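PDB 6I9A: Lys-gingipain W83 from Porphyromonas gingivalis, which is a secreted cysteine endopeptidase that strongly prefers to cleave after lysine, hydrolysing proteins such as haemoglobin, collagen and immunoglobulins. Local coordinates for residues 208-213 against 241-246; 323-328 against 365-370. All blocks are in the same frame, centred on the assembly; numbering follows the deposited sequence.

Interaction 1 (208-213 against 241-246); sequences VSFANY and YFLAIG
The Phe210 ring takes Ile245 at its edge. Ile245 CD1 lies in the ring plane, 3.6 Å from Phe210 CE1. The Tyr180 ring also meets it, planes about 10° apart. With CG anti to the backbone N (chi1 178°), Phe210 lies beside Leu243 and points the same way; Leu243 CD2 stands 3.9 Å from Phe210 CD1. The Phe242 ring also meets its partner at an edge, near its plane: Val208 O. Val208 CG2 touches Phe242 CD2 at 4.1 Å.

Strands 210-213 and 242-246 run parallel, 8° apart, in the middle of the mixed sheet of the C25 protease domain. Backbone bonds alternate between them. Leu243 N donates to Ser209 O, Ala211 N to Leu243 O, and Ile245 N to Ala211 O. Phe210, Asn212, Leu243 and Ile245 face one side of the sheet; Ala211, Tyr213 and Ala244 face the other. Tyr213 OH bonds to the backbone O of His216, the probable proton donor of the active site.

Asn212 adds a side-chain bond to the ladder. Its ND2 lies 3.0 Å from Ile245 O, well above that carbonyl plane, while the oxygen stays close to the Asn212 amide plane. Asn247 OD1 also pairs with Asn212 ND2, and Asn212 OD1 with Tyr313 OH. Two donors, Asn212 ND2 and Tyr213 N, grip the buried Ile245 O, and the bonds at both ends of the Asn212 amide would fix its rotation.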
loop_
_atom_site.group_PDB
_atom_site.type_symbol
_atom_site.label_atom_id
_atom_site.label_comp_id
_atom_site.label_asym_id
_atom_site.label_seq_id
_atom_site.Cartn_x
_atom_site.Cartn_y
_atom_site.Cartn_z
ATOM N N VAL A 208 -1.696 -17.231 -1.074
ATOM C CA VAL A 208 -2.819 -16.307 -0.975
ATOM C C VAL A 208 -2.319 -14.936 -1.428
ATOM O O VAL A 208 -1.134 -14.615 -1.279
ATOM C CB VAL A 208 -3.413 -16.200 0.452
ATOM C CG1 VAL A 208 -4.114 -17.498 0.857
ATOM C CG2 VAL A 208 -2.354 -15.789 1.477
ATOM N N SER A 209 -3.248 -14.133 -1.951
ATOM C CA SER A 209 -2.930 -12.751 -2.371
ATOM C C SER A 209 -2.993 -11.791 -1.176
ATOM O O SER A 209 -2.437 -10.676 -1.232
ATOM C CB SER A 209 -3.929 -12.264 -3.442
ATOM O OG SER A 209 -5.262 -12.346 -2.943
ATOM N N PHE A 210 -3.752 -12.166 -0.146
ATOM C CA PHE A 210 -4.160 -11.248 0.908
ATOM C C PHE A 210 -4.404 -12.070 2.147
ATOM O O PHE A 210 -5.038 -13.135 2.072
ATOM C CB PHE A 210 -5.469 -10.574 0.464
ATOM C CG PHE A 210 -6.055 -9.612 1.482
ATOM C CD1 PHE A 210 -5.408 -8.412 1.782
ATOM C CD2 PHE A 210 -7.255 -9.899 2.137
ATOM C CE1 PHE A 210 -5.978 -7.513 2.688
ATOM C CE2 PHE A 210 -7.818 -8.987 3.046
ATOM C CZ PHE A 210 -7.177 -7.811 3.298
ATOM N N ALA A 211 -3.942 -11.572 3.285
ATOM C CA ALA A 211 -4.165 -12.200 4.590
ATOM C C ALA A 211 -4.550 -11.112 5.555
ATOM O O ALA A 211 -3.820 -10.108 5.672
ATOM C CB ALA A 211 -2.914 -12.909 5.052
ATOM N N ASN A 212 -5.693 -11.294 6.264
ATOM C CA ASN A 212 -6.127 -10.287 7.254
ATOM C C ASN A 212 -6.488 -11.018 8.538
ATOM O O ASN A 212 -7.301 -11.955 8.532
ATOM C CB ASN A 212 -7.332 -9.540 6.709
ATOM C CG ASN A 212 -7.898 -8.391 7.521
ATOM O OD1 ASN A 212 -9.030 -7.993 7.256
ATOM N ND2 ASN A 212 -7.139 -7.817 8.455
ATOM N N TYR A 213 -5.839 -10.602 9.625
ATOM C CA TYR A 213 -6.033 -11.121 10.969
ATOM C C TYR A 213 -6.591 -9.985 11.820
ATOM O O TYR A 213 -6.024 -8.886 11.852
ATOM C CB TYR A 213 -4.662 -11.592 11.507
ATOM C CG TYR A 213 -4.638 -11.930 12.979
ATOM C CD1 TYR A 213 -4.363 -10.947 13.927
ATOM C CD2 TYR A 213 -4.796 -13.236 13.420
ATOM C CE1 TYR A 213 -4.243 -11.252 15.277
ATOM C CE2 TYR A 213 -4.683 -13.558 14.776
ATOM C CZ TYR A 213 -4.401 -12.559 15.699
ATOM O OH TYR A 213 -4.312 -12.887 17.046
ATOM N N TYR A 241 3.550 -13.710 -3.363
ATOM C CA TYR A 241 3.634 -12.683 -2.343
ATOM C C TYR A 241 2.310 -12.003 -2.117
ATOM O O TYR A 241 1.550 -11.693 -3.020
ATOM C CB TYR A 241 4.740 -11.659 -2.709
ATOM C CG TYR A 241 6.013 -12.399 -3.065
ATOM C CD1 TYR A 241 6.569 -13.329 -2.186
ATOM C CD2 TYR A 241 6.582 -12.264 -4.325
ATOM C CE1 TYR A 241 7.663 -14.110 -2.561
ATOM C CE2 TYR A 241 7.708 -13.027 -4.705
ATOM C CZ TYR A 241 8.235 -13.947 -3.812
ATOM O OH TYR A 241 9.306 -14.756 -4.130
ATOM N N PHE A 242 2.047 -11.691 -0.828
ATOM C CA PHE A 242 0.749 -11.146 -0.424
ATOM C C PHE A 242 0.850 -9.755 0.214
ATOM O O PHE A 242 1.926 -9.316 0.670
ATOM C CB PHE A 242 0.027 -12.148 0.529
ATOM C CG PHE A 242 0.874 -12.678 1.677
ATOM C CD1 PHE A 242 1.114 -11.913 2.823
ATOM C CD2 PHE A 242 1.368 -13.979 1.635
ATOM C CE1 PHE A 242 1.903 -12.421 3.850
ATOM C CE2 PHE A 242 2.128 -14.484 2.666
ATOM C CZ PHE A 242 2.371 -13.733 3.771
ATOM N N LEU A 243 -0.326 -9.124 0.312
ATOM C CA LEU A 243 -0.534 -8.007 1.239
ATOM C C LEU A 243 -1.082 -8.627 2.530
ATOM O O LEU A 243 -2.004 -9.455 2.465
ATOM C CB LEU A 243 -1.595 -7.078 0.639
ATOM C CG LEU A 243 -2.168 -6.029 1.619
ATOM C CD1 LEU A 243 -1.101 -5.063 2.151
ATOM C CD2 LEU A 243 -3.264 -5.226 0.943
ATOM N N ALA A 244 -0.512 -8.263 3.679
ATOM C CA ALA A 244 -1.074 -8.717 4.965
ATOM C C ALA A 244 -1.491 -7.497 5.755
ATOM O O ALA A 244 -0.808 -6.446 5.732
ATOM C CB ALA A 244 -0.065 -9.552 5.722
ATOM N N ILE A 245 -2.594 -7.656 6.486
ATOM C CA ILE A 245 -3.130 -6.571 7.362
ATOM C C ILE A 245 -3.378 -7.186 8.731
ATOM O O ILE A 245 -4.161 -8.160 8.868
ATOM C CB ILE A 245 -4.426 -5.975 6.789
ATOM C CG1 ILE A 245 -4.152 -5.406 5.387
ATOM C CG2 ILE A 245 -4.969 -4.892 7.752
ATOM C CD1 ILE A 245 -5.346 -4.680 4.766
ATOM N N GLY A 246 -2.707 -6.644 9.737
ATOM C CA GLY A 246 -2.909 -7.047 11.131
ATOM C C GLY A 246 -3.715 -5.967 11.846
ATOM O O GLY A 246 -3.189 -4.884 12.142
#

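Interaction 2 (323-328 against 365-370); sequences NTVNSI and VMPYRA. With NA (sodium ion), chain E.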
loop_
_atom_site.group_PDB
_atom_site.type_symbol
_atom_site.label_atom_id
_atom_site.label_comp_id
_atom_site.label_asym_id
_atom_site.label_seq_id
_atom_site.Cartn_x
_atom_site.Cartn_y
_atom_site.Cartn_z
ATOM N N ASN A 323 -7.339 2.231 -4.838
ATOM C CA ASN A 323 -6.721 1.093 -5.516
ATOM C C ASN A 323 -5.282 0.841 -5.115
ATOM O O ASN A 323 -4.696 -0.101 -5.663
ATOM C CB ASN A 323 -6.862 1.257 -7.049
ATOM C CG ASN A 323 -8.305 1.041 -7.433
ATOM O OD1 ASN A 323 -9.006 0.227 -6.791
ATOM N ND2 ASN A 323 -8.816 1.740 -8.437
ATOM N N THR A 324 -4.714 1.582 -4.161
ATOM C CA THR A 324 -3.359 1.325 -3.666
ATOM C C THR A 324 -3.404 0.687 -2.289
ATOM O O THR A 324 -4.391 0.810 -1.560
ATOM C CB THR A 324 -2.550 2.602 -3.649
ATOM O OG1 THR A 324 -3.136 3.529 -2.720
ATOM C CG2 THR A 324 -2.341 3.181 -5.032
ATOM N N VAL A 325 -2.284 0.153 -1.874
ATOM C CA VAL A 325 -2.122 -0.346 -0.490
ATOM C C VAL A 325 -2.341 0.813 0.497
ATOM O O VAL A 325 -3.113 0.701 1.455
ATOM C CB VAL A 325 -0.718 -0.960 -0.291
ATOM C CG1 VAL A 325 -0.473 -1.234 1.198
ATOM C CG2 VAL A 325 -0.580 -2.265 -1.086
ATOM N N ASN A 326 -1.676 1.970 0.258
ATOM C CA ASN A 326 -1.878 3.080 1.201
ATOM C C ASN A 326 -3.341 3.445 1.281
ATOM O O ASN A 326 -3.816 3.797 2.375
ATOM C CB ASN A 326 -1.085 4.326 0.780
ATOM C CG ASN A 326 0.221 4.421 1.532
ATOM O OD1 ASN A 326 1.287 4.010 1.047
ATOM N ND2 ASN A 326 0.177 4.974 2.748
ATOM N N SER A 327 -4.087 3.436 0.167
ATOM C CA SER A 327 -5.479 3.864 0.207
ATOM C C SER A 327 -6.340 2.929 1.054
ATOM O O SER A 327 -7.379 3.365 1.553
ATOM C CB SER A 327 -6.047 4.024 -1.201
ATOM O OG SER A 327 -6.285 2.768 -1.816
ATOM N N ILE A 328 -5.982 1.656 1.182
ATOM C CA ILE A 328 -6.774 0.712 2.036
ATOM C C ILE A 328 -6.673 1.211 3.474
ATOM O O ILE A 328 -7.677 1.293 4.202
ATOM C CB ILE A 328 -6.270 -0.729 1.880
ATOM C CG1 ILE A 328 -6.447 -1.201 0.427
ATOM C CG2 ILE A 328 -6.967 -1.648 2.860
ATOM C CD1 ILE A 328 -5.806 -2.546 0.149
ATOM N N VAL A 365 1.913 0.012 -4.307
ATOM C CA VAL A 365 1.398 -1.123 -5.105
ATOM C C VAL A 365 -0.116 -0.987 -5.201
ATOM O O VAL A 365 -0.807 -0.612 -4.223
ATOM C CB VAL A 365 1.791 -2.452 -4.426
ATOM C CG1 VAL A 365 1.072 -3.645 -5.078
ATOM C CG2 VAL A 365 3.304 -2.660 -4.450
ATOM N N MET A 366 -0.667 -1.353 -6.348
ATOM C CA MET A 366 -2.084 -1.494 -6.592
ATOM C C MET A 366 -2.448 -2.974 -6.481
ATOM O O MET A 366 -2.189 -3.744 -7.417
ATOM C CB MET A 366 -2.503 -0.962 -7.974
ATOM C CG MET A 366 -2.441 0.530 -8.050
ATOM S SD MET A 366 -3.471 1.087 -9.398
ATOM C CE MET A 366 -3.187 2.851 -9.303
ATOM N N PRO A 367 -3.014 -3.439 -5.381
ATOM C CA PRO A 367 -3.286 -4.873 -5.267
ATOM C C PRO A 367 -4.332 -5.301 -6.269
ATOM O O PRO A 367 -5.354 -4.640 -6.491
ATOM C CB PRO A 367 -3.795 -5.055 -3.816
ATOM C CG PRO A 367 -3.240 -3.824 -3.090
ATOM C CD PRO A 367 -3.354 -2.726 -4.129
ATOM N N TYR A 368 -4.117 -6.513 -6.823
ATOM C CA TYR A 368 -5.146 -7.134 -7.659
ATOM C C TYR A 368 -6.322 -7.579 -6.764
ATOM O O TYR A 368 -6.201 -7.668 -5.526
ATOM C CB TYR A 368 -4.546 -8.368 -8.414
ATOM C CG TYR A 368 -3.274 -8.038 -9.160
ATOM C CD1 TYR A 368 -3.263 -7.076 -10.167
ATOM C CD2 TYR A 368 -2.082 -8.683 -8.857
ATOM C CE1 TYR A 368 -2.093 -6.762 -10.847
ATOM C CE2 TYR A 368 -0.899 -8.388 -9.530
ATOM C CZ TYR A 368 -0.905 -7.397 -10.508
ATOM O OH TYR A 368 0.246 -7.012 -11.160
ATOM N N ARG A 369 -7.465 -7.815 -7.392
ATOM C CA ARG A 369 -8.657 -8.290 -6.710
ATOM C C ARG A 369 -9.074 -9.548 -7.427
ATOM O O ARG A 369 -9.760 -9.495 -8.462
ATOM C CB ARG A 369 -9.742 -7.229 -6.714
ATOM C CG ARG A 369 -9.406 -6.013 -5.846
ATOM C CD ARG A 369 -10.539 -4.934 -5.910
ATOM N NE ARG A 369 -10.651 -4.272 -7.215
ATOM C CZ ARG A 369 -9.960 -3.196 -7.562
ATOM N NH1 ARG A 369 -9.038 -2.716 -6.760
ATOM N NH2 ARG A 369 -10.126 -2.646 -8.776
ATOM N N ALA A 370 -8.616 -10.682 -6.916
ATOM C CA ALA A 370 -8.692 -11.995 -7.586
ATOM C C ALA A 370 -7.852 -11.921 -8.895
ATOM O O ALA A 370 -6.825 -11.234 -8.895
ATOM C CB ALA A 370 -10.140 -12.439 -7.786
HETATM NA NA NA E . -10.571 0.236 -4.923
HETATM O O HOH W 1 -5.821 -2.008 -7.404
#
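Asn323 CG lies anti to the carbonyl carbon (chi1 -71°), and the Arg369 chain bends about CG-CD (chi3 -69°), which places NE. The two side chains cross at about a right angle, with amide and guanidinium planes 29° apart. Arg369 NH1 makes a weak hydrogen bond to Asn323 OD1, at 2.9 Å. The same oxygen binds a sodium ion at 2.4 Å. The ion would probably polarise this carbonyl. Backbone oxygens of Ala315, Thr316, Leu318, Ser321 and Tyr322 complete the site, and Asn323 ND2 bonds to Glu319 O.

Helix 325-342 starts here, with Thr324 as its N-cap. Thr324 OG1 accepts from Ser327 N at 3.0 Å, and Ser327 OG donates back to Thr324 O. The loop after strand 357-361 of the protease domain passes this helix start. Val325 N donates to Val365 O at 2.9 Å.

Val325 CG2 sits 3.7 Å from Pro367 CG, the two side chains crossing at about a right angle. Ile328 CD1 is a looser neighbour of the same proline carbon. Met366 CG is 3.3 Å from Asn323 O; the extended chain beyond it puts SD near Asn323 CB. A water donates to both Asn323 O and Pro367 O, each at 2.8 Å. Tyr274 of strand 273-279 touches Val325, Val365 and Pro367.

From the N terminus, the chain builds the four-stranded parallel sheet and two strands of the mixed sheet before strand 210-214. Between the segments of interaction 1 lie 27 residues, with short strands, one short helix and loops; the contact closes that loop at strand 242-247. Strand 273-279 adds the next parallel strand, and the chain later reaches the sodium site and helix 325-342. Interaction 2 closes a second loop, from the helix start to the segment that leads toward the C-terminal Ig-like domain. The two loops follow in series; neither nests in nor crosses the other. They meet in space: Leu243 CD2 packs on Ile328 CD1, 3.8 Å away, and Ile245 CD1 on Ile328 CG2. The helix start is thereby tied to the central sheet.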